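Local coordinates for diacylglycerol kinase (Bacillus anthracis, PDB 3S40), which probably phosphorylates diacylglycerol to phosphatidic acid with a nucleoside triphosphate as phosphate donor, at residues 67-72 with 92-97; 203-208 with 216-221; 225-230 with 254-259. All coordinates share one frame; numbering follows the deposited sequence.

Contact 1: residues 67-72 with 92-97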
loop_
_atom_site.group_PDB
_atom_site.type_symbol
_atom_site.label_atom_id
_atom_site.label_comp_id
_atom_site.label_asym_id
_atom_site.label_seq_id
_atom_site.Cartn_x
_atom_site.Cartn_y
_atom_site.Cartn_z
ATOM N N ILE A 67 7.580 6.227 -13.317
ATOM C CA ILE A 67 7.565 4.769 -13.434
ATOM C C ILE A 67 6.131 4.261 -13.290
ATOM O O ILE A 67 5.461 4.532 -12.296
ATOM C CB ILE A 67 8.474 4.076 -12.389
ATOM C CG1 ILE A 67 9.951 4.426 -12.653
ATOM C CG2 ILE A 67 8.280 2.558 -12.422
ATOM C CD1 ILE A 67 10.949 3.616 -11.849
ATOM N N ILE A 68 5.647 3.557 -14.307
ATOM C CA ILE A 68 4.304 2.992 -14.278
ATOM C C ILE A 68 4.426 1.504 -14.065
ATOM O O ILE A 68 5.250 0.852 -14.704
ATOM C CB ILE A 68 3.569 3.241 -15.600
ATOM C CG1 ILE A 68 3.624 4.732 -15.944
ATOM C CG2 ILE A 68 2.127 2.694 -15.539
ATOM C CD1 ILE A 68 3.034 5.064 -17.304
ATOM N N VAL A 69 3.640 0.950 -13.151
ATOM C CA VAL A 69 3.661 -0.508 -12.970
ATOM C C VAL A 69 2.314 -1.131 -13.325
ATOM O O VAL A 69 1.292 -0.755 -12.767
ATOM C CB VAL A 69 4.103 -0.883 -11.538
ATOM C CG1 VAL A 69 3.279 -0.129 -10.514
ATOM C CG2 VAL A 69 4.033 -2.391 -11.331
ATOM N N PHE A 70 2.308 -2.048 -14.296
ATOM C CA PHE A 70 1.126 -2.845 -14.585
ATOM C C PHE A 70 1.245 -4.182 -13.888
ATOM O O PHE A 70 2.050 -5.017 -14.281
ATOM C CB PHE A 70 0.950 -3.076 -16.084
ATOM C CG PHE A 70 -0.206 -4.004 -16.420
ATOM C CD1 PHE A 70 -1.440 -3.848 -15.810
ATOM C CD2 PHE A 70 -0.062 -5.010 -17.368
ATOM C CE1 PHE A 70 -2.516 -4.695 -16.118
ATOM C CE2 PHE A 70 -1.134 -5.856 -17.689
ATOM C CZ PHE A 70 -2.356 -5.703 -17.062
ATOM N N GLY A 71 0.452 -4.390 -12.844
ATOM C CA GLY A 71 0.506 -5.650 -12.121
ATOM C C GLY A 71 -0.236 -5.641 -10.800
ATOM O O GLY A 71 -0.777 -4.615 -10.381
ATOM N N GLY A 72 -0.249 -6.792 -10.134
ATOM C CA GLY A 72 -0.900 -6.907 -8.838
ATOM C C GLY A 72 -0.130 -6.327 -7.661
ATOM O O GLY A 72 0.884 -5.629 -7.819
ATOM N N LEU A 92 5.480 7.640 -9.233
ATOM C CA LEU A 92 5.032 6.269 -9.477
ATOM C C LEU A 92 3.537 6.246 -9.834
ATOM O O LEU A 92 2.756 7.076 -9.347
ATOM C CB LEU A 92 5.329 5.406 -8.238
ATOM C CG LEU A 92 5.110 3.893 -8.259
ATOM C CD1 LEU A 92 6.026 3.209 -9.275
ATOM C CD2 LEU A 92 5.336 3.314 -6.861
ATOM N N ALA A 93 3.149 5.312 -10.697
ATOM C CA ALA A 93 1.751 5.122 -11.082
ATOM C C ALA A 93 1.461 3.632 -11.161
ATOM O O ALA A 93 2.366 2.832 -11.392
ATOM C CB ALA A 93 1.444 5.807 -12.398
ATOM N N ILE A 94 0.205 3.262 -10.940
ATOM C CA ILE A 94 -0.188 1.853 -10.909
ATOM C C ILE A 94 -1.306 1.625 -11.894
ATOM O O ILE A 94 -2.264 2.378 -11.922
ATOM C CB ILE A 94 -0.728 1.452 -9.501
ATOM C CG1 ILE A 94 0.342 1.681 -8.427
ATOM C CG2 ILE A 94 -1.220 -0.001 -9.496
ATOM C CD1 ILE A 94 -0.198 1.514 -7.015
ATOM N N ILE A 95 -1.174 0.596 -12.717
ATOM C CA ILE A 95 -2.308 0.098 -13.457
ATOM C C ILE A 95 -2.593 -1.233 -12.834
ATOM O O ILE A 95 -1.743 -2.109 -12.827
ATOM C CB ILE A 95 -2.024 -0.065 -14.941
ATOM C CG1 ILE A 95 -1.607 1.278 -15.534
ATOM C CG2 ILE A 95 -3.281 -0.594 -15.646
ATOM C CD1 ILE A 95 -1.013 1.160 -16.930
ATOM N N PRO A 96 -3.799 -1.381 -12.278
ATOM C CA PRO A 96 -4.169 -2.531 -11.447
ATOM C C PRO A 96 -4.224 -3.815 -12.276
ATOM O O PRO A 96 -5.001 -3.890 -13.199
ATOM C CB PRO A 96 -5.556 -2.151 -10.913
ATOM C CG PRO A 96 -6.103 -1.208 -11.935
ATOM C CD PRO A 96 -4.914 -0.455 -12.501
ATOM N N GLY A 97 -3.399 -4.802 -11.947
ATOM C CA GLY A 97 -3.352 -6.024 -12.726
ATOM C C GLY A 97 -3.491 -7.267 -11.876
ATOM O O GLY A 97 -3.205 -8.373 -12.336
#
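Ile95 and Val69 meet across two neighbouring parallel strands, the two ends of a beta-alpha-beta unit whose connection runs through helix 73-83. Val69 binds Ala93 and Ile95 through its own amide and carbonyl. Its N donates to Ala93 O, and its O accepts an almost straight bond from Ile95 N (2.8 Å, N-H...O 171°). The chi1 of Val69 (51°) sets CG1 between backbone N and carbonyl carbon, where this methyl lies 3.2 Å from Ala93 O and 4.0 Å from Ile94 CG1. That face, with Leu92 and Ile67, is covered in part by helix 73-83.

Ile95 belongs to the other face, beside Ile68 and Phe70 and against helix 113-120. Its two branches part company: CD1 packs on Ile68 CG2 at 3.8 Å, while CG2 touches Phe70 CD1 at 3.7 Å. Ile95 O lies at the edge of the Phe70 ring, near its plane, and also accepts a bond from Gly71 N (3.2 Å).

Gly71, the last residue of the strand, opens the GGDGT sequence, a signature that probably takes part in nucleotide binding, as in related kinases, and Gly72 is the N-cap of helix 73-83. Gly97 N reaches Gly71 O through a weak bond, and Gly97 CA sits 3.7 Å from Phe70 CE1.

Contact 2: residues 203-208 with 216-221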
loop_
_atom_site.group_PDB
_atom_site.type_symbol
_atom_site.label_atom_id
_atom_site.label_comp_id
_atom_site.label_asym_id
_atom_site.label_seq_id
_atom_site.Cartn_x
_atom_site.Cartn_y
_atom_site.Cartn_z
ATOM N N ASN A 203 -1.695 2.306 6.781
ATOM C CA ASN A 203 -1.334 3.482 6.016
ATOM C C ASN A 203 -2.231 3.606 4.804
ATOM O O ASN A 203 -2.654 4.694 4.454
ATOM C CB ASN A 203 0.118 3.411 5.545
ATOM C CG ASN A 203 0.580 4.713 4.905
ATOM O OD1 ASN A 203 0.416 5.791 5.474
ATOM N ND2 ASN A 203 1.138 4.616 3.707
ATOM N N GLY A 204 -2.505 2.476 4.163
ATOM C CA GLY A 204 -3.374 2.436 3.004
ATOM C C GLY A 204 -4.846 2.400 3.372
ATOM O O GLY A 204 -5.225 1.996 4.471
ATOM N N GLU A 205 -5.684 2.806 2.429
ATOM C CA GLU A 205 -7.095 3.039 2.703
ATOM C C GLU A 205 -7.952 1.853 2.258
ATOM O O GLU A 205 -9.159 1.856 2.427
ATOM C CB GLU A 205 -7.507 4.387 2.075
ATOM C CG GLU A 205 -6.528 5.512 2.519
ATOM C CD GLU A 205 -6.780 6.886 1.879
ATOM O OE1 GLU A 205 -5.852 7.733 1.868
ATOM O OE2 GLU A 205 -7.898 7.125 1.388
ATOM N N TYR A 206 -7.297 0.820 1.722
ATOM C CA TYR A 206 -7.983 -0.376 1.267
ATOM C C TYR A 206 -7.208 -1.603 1.701
ATOM O O TYR A 206 -5.987 -1.578 1.763
ATOM C CB TYR A 206 -8.113 -0.384 -0.264
ATOM C CG TYR A 206 -9.228 0.484 -0.754
ATOM C CD1 TYR A 206 -10.442 -0.071 -1.136
ATOM C CD2 TYR A 206 -9.088 1.864 -0.796
ATOM C CE1 TYR A 206 -11.478 0.721 -1.574
ATOM C CE2 TYR A 206 -10.119 2.658 -1.239
ATOM C CZ TYR A 206 -11.314 2.089 -1.618
ATOM O OH TYR A 206 -12.349 2.894 -2.060
ATOM N N LEU A 207 -7.924 -2.683 1.975
ATOM C CA LEU A 207 -7.297 -3.936 2.376
ATOM C C LEU A 207 -8.127 -5.082 1.849
ATOM O O LEU A 207 -9.315 -5.184 2.171
ATOM C CB LEU A 207 -7.247 -4.027 3.900
ATOM C CG LEU A 207 -5.962 -3.595 4.591
ATOM C CD1 LEU A 207 -6.261 -2.743 5.821
ATOM C CD2 LEU A 207 -5.153 -4.839 4.951
ATOM N N GLY A 208 -7.506 -5.946 1.051
ATOM C CA GLY A 208 -8.193 -7.092 0.481
ATOM C C GLY A 208 -9.236 -6.693 -0.538
ATOM O O GLY A 208 -10.307 -7.292 -0.614
ATOM N N ASN A 216 -11.045 6.068 9.187
ATOM C CA ASN A 216 -10.252 7.216 8.769
ATOM C C ASN A 216 -8.743 7.017 8.585
ATOM O O ASN A 216 -7.984 7.957 8.750
ATOM C CB ASN A 216 -10.497 8.431 9.678
ATOM C CG ASN A 216 -10.149 9.751 8.984
ATOM O OD1 ASN A 216 -10.444 9.933 7.796
ATOM N ND2 ASN A 216 -9.502 10.665 9.712
ATOM N N VAL A 217 -8.289 5.822 8.238
ATOM C CA VAL A 217 -6.882 5.697 7.865
ATOM C C VAL A 217 -6.694 6.449 6.532
ATOM O O VAL A 217 -7.576 6.425 5.689
ATOM C CB VAL A 217 -6.455 4.220 7.744
ATOM C CG1 VAL A 217 -7.439 3.461 6.858
ATOM C CG2 VAL A 217 -5.024 4.106 7.229
ATOM N N LYS A 218 -5.574 7.153 6.370
ATOM C CA LYS A 218 -5.293 7.928 5.159
ATOM C C LYS A 218 -3.838 7.728 4.778
ATOM O O LYS A 218 -2.975 7.683 5.665
ATOM C CB LYS A 218 -5.489 9.424 5.396
ATOM C CG LYS A 218 -6.894 9.861 5.751
ATOM C CD LYS A 218 -7.802 9.871 4.534
ATOM C CE LYS A 218 -9.184 10.377 4.939
ATOM N NZ LYS A 218 -10.192 10.326 3.838
ATOM N N CYS A 219 -3.548 7.632 3.476
ATOM C CA CYS A 219 -2.166 7.382 3.068
ATOM C C CYS A 219 -1.283 8.641 3.131
ATOM O O CYS A 219 -0.061 8.550 2.993
ATOM C CB CYS A 219 -2.109 6.792 1.650
ATOM S SG CYS A 219 -2.634 7.958 0.351
ATOM N N ASP A 220 -1.897 9.809 3.316
ATOM C CA ASP A 220 -1.170 11.082 3.226
ATOM C C ASP A 220 -1.462 12.081 4.367
ATOM O O ASP A 220 -1.259 13.291 4.196
ATOM C CB ASP A 220 -1.487 11.766 1.890
ATOM C CG ASP A 220 -2.975 12.035 1.717
ATOM O OD1 ASP A 220 -3.752 11.643 2.619
ATOM O OD2 ASP A 220 -3.374 12.630 0.687
ATOM N N ASP A 221 -1.937 11.602 5.515
ATOM C CA ASP A 221 -2.211 12.526 6.624
ATOM C C ASP A 221 -1.054 12.684 7.627
ATOM O O ASP A 221 -1.203 13.324 8.660
ATOM C CB ASP A 221 -3.519 12.190 7.333
ATOM C CG ASP A 221 -3.446 10.894 8.142
ATOM O OD1 ASP A 221 -4.476 10.559 8.774
ATOM O OD2 ASP A 221 -2.385 10.217 8.138
HETATM O O HOH W 1 -0.309 8.373 6.238
HETATM O O HOH W 2 -6.017 10.709 1.428
#
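Val217 turns its side chain onto the backbone of Gly204: CG2, anti to the backbone N, is 3.5 Å from Gly204 O, with CG1 nearly as close to the same oxygen. The carbonyl of Val217 faces the aliphatic part of Glu205, with Val217 O 3.5 Å from Glu205 CG. At Lys218 the chain passes close to the Glu205 carboxylate, OE1 lying 3.3 Å from Lys218 CA. The lysine side chain bends at chi2 and crosses that of Glu205, bringing CD near the carboxylate. Lys218 O shares water 1 with Asn203 OD1, while Asn203 ND2 is bound to the carbonyls of Leu139 and Asp129.

These residues belong to the beta-sandwich domain of the YegS and NAD kinase type, where the loop 216-221, leading into strand 224-230, packs against residues 203-205, just after strand 198-202. Helix 102-106 of the kinase half borders the same place: Thr106 touches Cys219, and its OG1 accepts a hydrogen bond from Glu205 N.

Cys219 makes the direct bond between the segments. Its amide N donates to the anti lone pair of Glu205 OE1 (2.8 Å, N-H...O 165°), and the extended glutamate chain beyond CG carries the carboxylate to it. Cys219 CA also approaches Asn203 O, in a CA-H...O contact of 3.1 Å. One residue on, Asp220 OD1 lies 4.5 Å from Glu205 OE1. Water 2 bridges the two acidic oxygens, donating to both, and Asp220 OD2 forms a salt bridge with Lys126.

Contact 3: residues 225-230 with 254-259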
loop_
_atom_site.group_PDB
_atom_site.type_symbol
_atom_site.label_atom_id
_atom_site.label_comp_id
_atom_site.label_asym_id
_atom_site.label_seq_id
_atom_site.Cartn_x
_atom_site.Cartn_y
_atom_site.Cartn_z
ATOM N N ASP A 225 -2.029 4.645 11.638
ATOM C CA ASP A 225 -3.170 4.234 12.451
ATOM C C ASP A 225 -2.907 2.912 13.161
ATOM O O ASP A 225 -2.750 1.862 12.529
ATOM C CB ASP A 225 -4.438 4.125 11.601
ATOM C CG ASP A 225 -5.013 5.481 11.254
ATOM O OD1 ASP A 225 -6.124 5.814 11.734
ATOM O OD2 ASP A 225 -4.338 6.228 10.518
ATOM N N ILE A 226 -2.846 2.982 14.482
ATOM C CA ILE A 226 -2.749 1.789 15.301
ATOM C C ILE A 226 -4.155 1.277 15.539
ATOM O O ILE A 226 -5.053 2.036 15.901
ATOM C CB ILE A 226 -2.119 2.096 16.664
ATOM C CG1 ILE A 226 -0.727 2.708 16.487
ATOM C CG2 ILE A 226 -2.084 0.841 17.523
ATOM C CD1 ILE A 226 -0.059 3.098 17.796
ATOM N N PHE A 227 -4.343 -0.018 15.343
ATOM C CA PHE A 227 -5.655 -0.618 15.503
ATOM C C PHE A 227 -5.484 -1.959 16.208
ATOM O O PHE A 227 -4.804 -2.872 15.708
ATOM C CB PHE A 227 -6.316 -0.797 14.129
ATOM C CG PHE A 227 -7.757 -1.242 14.188
ATOM C CD1 PHE A 227 -8.774 -0.320 14.342
ATOM C CD2 PHE A 227 -8.085 -2.586 14.093
ATOM C CE1 PHE A 227 -10.100 -0.723 14.391
ATOM C CE2 PHE A 227 -9.411 -3.000 14.138
ATOM C CZ PHE A 227 -10.417 -2.068 14.286
ATOM N N VAL A 228 -6.091 -2.070 17.381
ATOM C CA VAL A 228 -5.978 -3.278 18.181
ATOM C C VAL A 228 -7.342 -3.897 18.435
ATOM O O VAL A 228 -8.257 -3.226 18.903
ATOM C CB VAL A 228 -5.337 -2.972 19.530
ATOM C CG1 VAL A 228 -5.253 -4.243 20.366
ATOM C CG2 VAL A 228 -3.959 -2.356 19.331
ATOM N N VAL A 229 -7.504 -5.175 18.123
ATOM C CA VAL A 229 -8.740 -5.823 18.527
ATOM C C VAL A 229 -8.482 -6.641 19.782
ATOM O O VAL A 229 -7.666 -7.560 19.777
ATOM C CB VAL A 229 -9.334 -6.697 17.443
ATOM C CG1 VAL A 229 -10.691 -7.238 17.908
ATOM C CG2 VAL A 229 -9.483 -5.901 16.154
ATOM N N LYS A 230 -9.171 -6.285 20.859
ATOM C CA LYS A 230 -8.956 -6.931 22.144
ATOM C C LYS A 230 -9.560 -8.327 22.141
ATOM O O LYS A 230 -10.384 -8.654 21.287
ATOM C CB LYS A 230 -9.552 -6.083 23.267
ATOM C CG LYS A 230 -9.127 -4.625 23.198
ATOM C CD LYS A 230 -9.743 -3.788 24.309
ATOM C CE LYS A 230 -9.405 -2.309 24.123
ATOM N NZ LYS A 230 -9.969 -1.437 25.196
ATOM N N ILE A 254 -12.050 -2.269 21.198
ATOM C CA ILE A 254 -11.093 -1.971 20.142
ATOM C C ILE A 254 -10.338 -0.680 20.437
ATOM O O ILE A 254 -10.943 0.352 20.724
ATOM C CB ILE A 254 -11.789 -1.888 18.767
ATOM C CG1 ILE A 254 -12.342 -3.260 18.379
ATOM C CG2 ILE A 254 -10.830 -1.366 17.700
ATOM C CD1 ILE A 254 -12.913 -3.319 16.984
ATOM N N PHE A 255 -9.011 -0.749 20.390
ATOM C CA PHE A 255 -8.189 0.434 20.580
ATOM C C PHE A 255 -7.722 0.980 19.224
ATOM O O PHE A 255 -7.171 0.250 18.411
ATOM C CB PHE A 255 -6.984 0.111 21.460
ATOM C CG PHE A 255 -6.069 1.285 21.688
ATOM C CD1 PHE A 255 -6.484 2.366 22.449
ATOM C CD2 PHE A 255 -4.789 1.298 21.155
ATOM C CE1 PHE A 255 -5.633 3.448 22.669
ATOM C CE2 PHE A 255 -3.932 2.375 21.369
ATOM C CZ PHE A 255 -4.355 3.450 22.125
ATOM N N HIS A 256 -7.952 2.267 18.991
ATOM C CA HIS A 256 -7.547 2.899 17.750
ATOM C C HIS A 256 -6.995 4.269 18.045
ATOM O O HIS A 256 -7.676 5.110 18.640
ATOM C CB HIS A 256 -8.735 3.029 16.797
ATOM C CG HIS A 256 -8.409 3.749 15.524
ATOM N ND1 HIS A 256 -9.363 4.397 14.770
ATOM C CD2 HIS A 256 -7.236 3.904 14.861
ATOM C CE1 HIS A 256 -8.792 4.930 13.704
ATOM N NE2 HIS A 256 -7.500 4.651 13.740
ATOM N N VAL A 257 -5.753 4.500 17.646
ATOM C CA VAL A 257 -5.169 5.820 17.802
ATOM C C VAL A 257 -4.289 6.123 16.602
ATOM O O VAL A 257 -3.860 5.209 15.889
ATOM C CB VAL A 257 -4.325 5.921 19.088
ATOM C CG1 VAL A 257 -3.031 5.129 18.947
ATOM C CG2 VAL A 257 -4.010 7.374 19.398
ATOM N N LYS A 258 -4.032 7.405 16.371
ATOM C CA LYS A 258 -3.100 7.812 15.330
ATOM C C LYS A 258 -1.805 8.282 15.948
ATOM O O LYS A 258 -1.823 9.023 16.913
ATOM C CB LYS A 258 -3.716 8.910 14.461
ATOM C CG LYS A 258 -4.647 8.362 13.377
ATOM C CD LYS A 258 -5.596 9.435 12.865
ATOM C CE LYS A 258 -6.409 8.942 11.682
ATOM N NZ LYS A 258 -5.534 8.766 10.483
ATOM N N ALA A 259 -0.675 7.848 15.403
ATOM C CA ALA A 259 0.611 8.263 15.953
ATOM C C ALA A 259 1.707 8.298 14.895
ATOM O O ALA A 259 1.589 7.653 13.859
ATOM C CB ALA A 259 1.005 7.357 17.107
#
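At the edge of an antiparallel sheet of the C-terminal sandwich domain, Asp225 on strand 224-230 is gripped by His256 and Lys258 of the outermost strand, 254-259. The two carboxylate oxygens take one partner each. His256 NE2 donates to the anti lone pair of Asp225 OD1 at 2.7 Å, with that oxygen only 4° out of the imidazole plane, although carboxylate and ring planes are turned 35° apart. Lys258 runs alongside the aspartate and bends at its last torsion (chi4 -69°), bringing NZ 2.8 Å from the syn side of Asp225 OD2 in a salt bridge. Both basic groups have second partners: His256 ND1 binds Asp248, and Lys258 NZ pairs with Asp221.

The backbones are joined by hydrogen-bonded pairs at Ile226 with Val257 and at Val228 with Phe255. On the side of Asp225 and His256, Ile254 CG2 presses to 3.4 Å from Phe227 CE1, its CD1 reaching CZ of that ring. The opposite side is apolar across this contact: Ile226 CD1 lies 3.8 Å from Val257 CG1, and Val228 CG2 comes to the edge of the Phe255 ring.

Helix 234-240 covers the Phe227 end of the first side, with Phe237 touching Phe227, Val229 and Ile254. Against the other lie strands 181-187 and 190-196, where Tyr187 touches Ile226 and Val257 and Tyr192 stacks on Phe255.

How the contacts relate
The contacts follow one another along the chain, each closing before the next opens. Contact 1 belongs to the four parallel strands of the kinase catalytic domain, contacts 2 and 3 to the C-terminal beta-sandwich domain. Centres of contacts 1 and 2 are about 18 Å apart, with nearest atoms about 10 Å apart, while contact 3 is about 30 Å from contact 1 between centres, on the opposite side of the chain's centre. Contacts 2 and 3 touch: Lys258 NZ is 2.7 Å from Asp221 OD1 in a salt bridge, tying loop 216-221 to the edge strand. Contact 2, bordered by helix 102-106 and joined to contact 3, lies between the catalytic domain and strands 224-230 and 254-259.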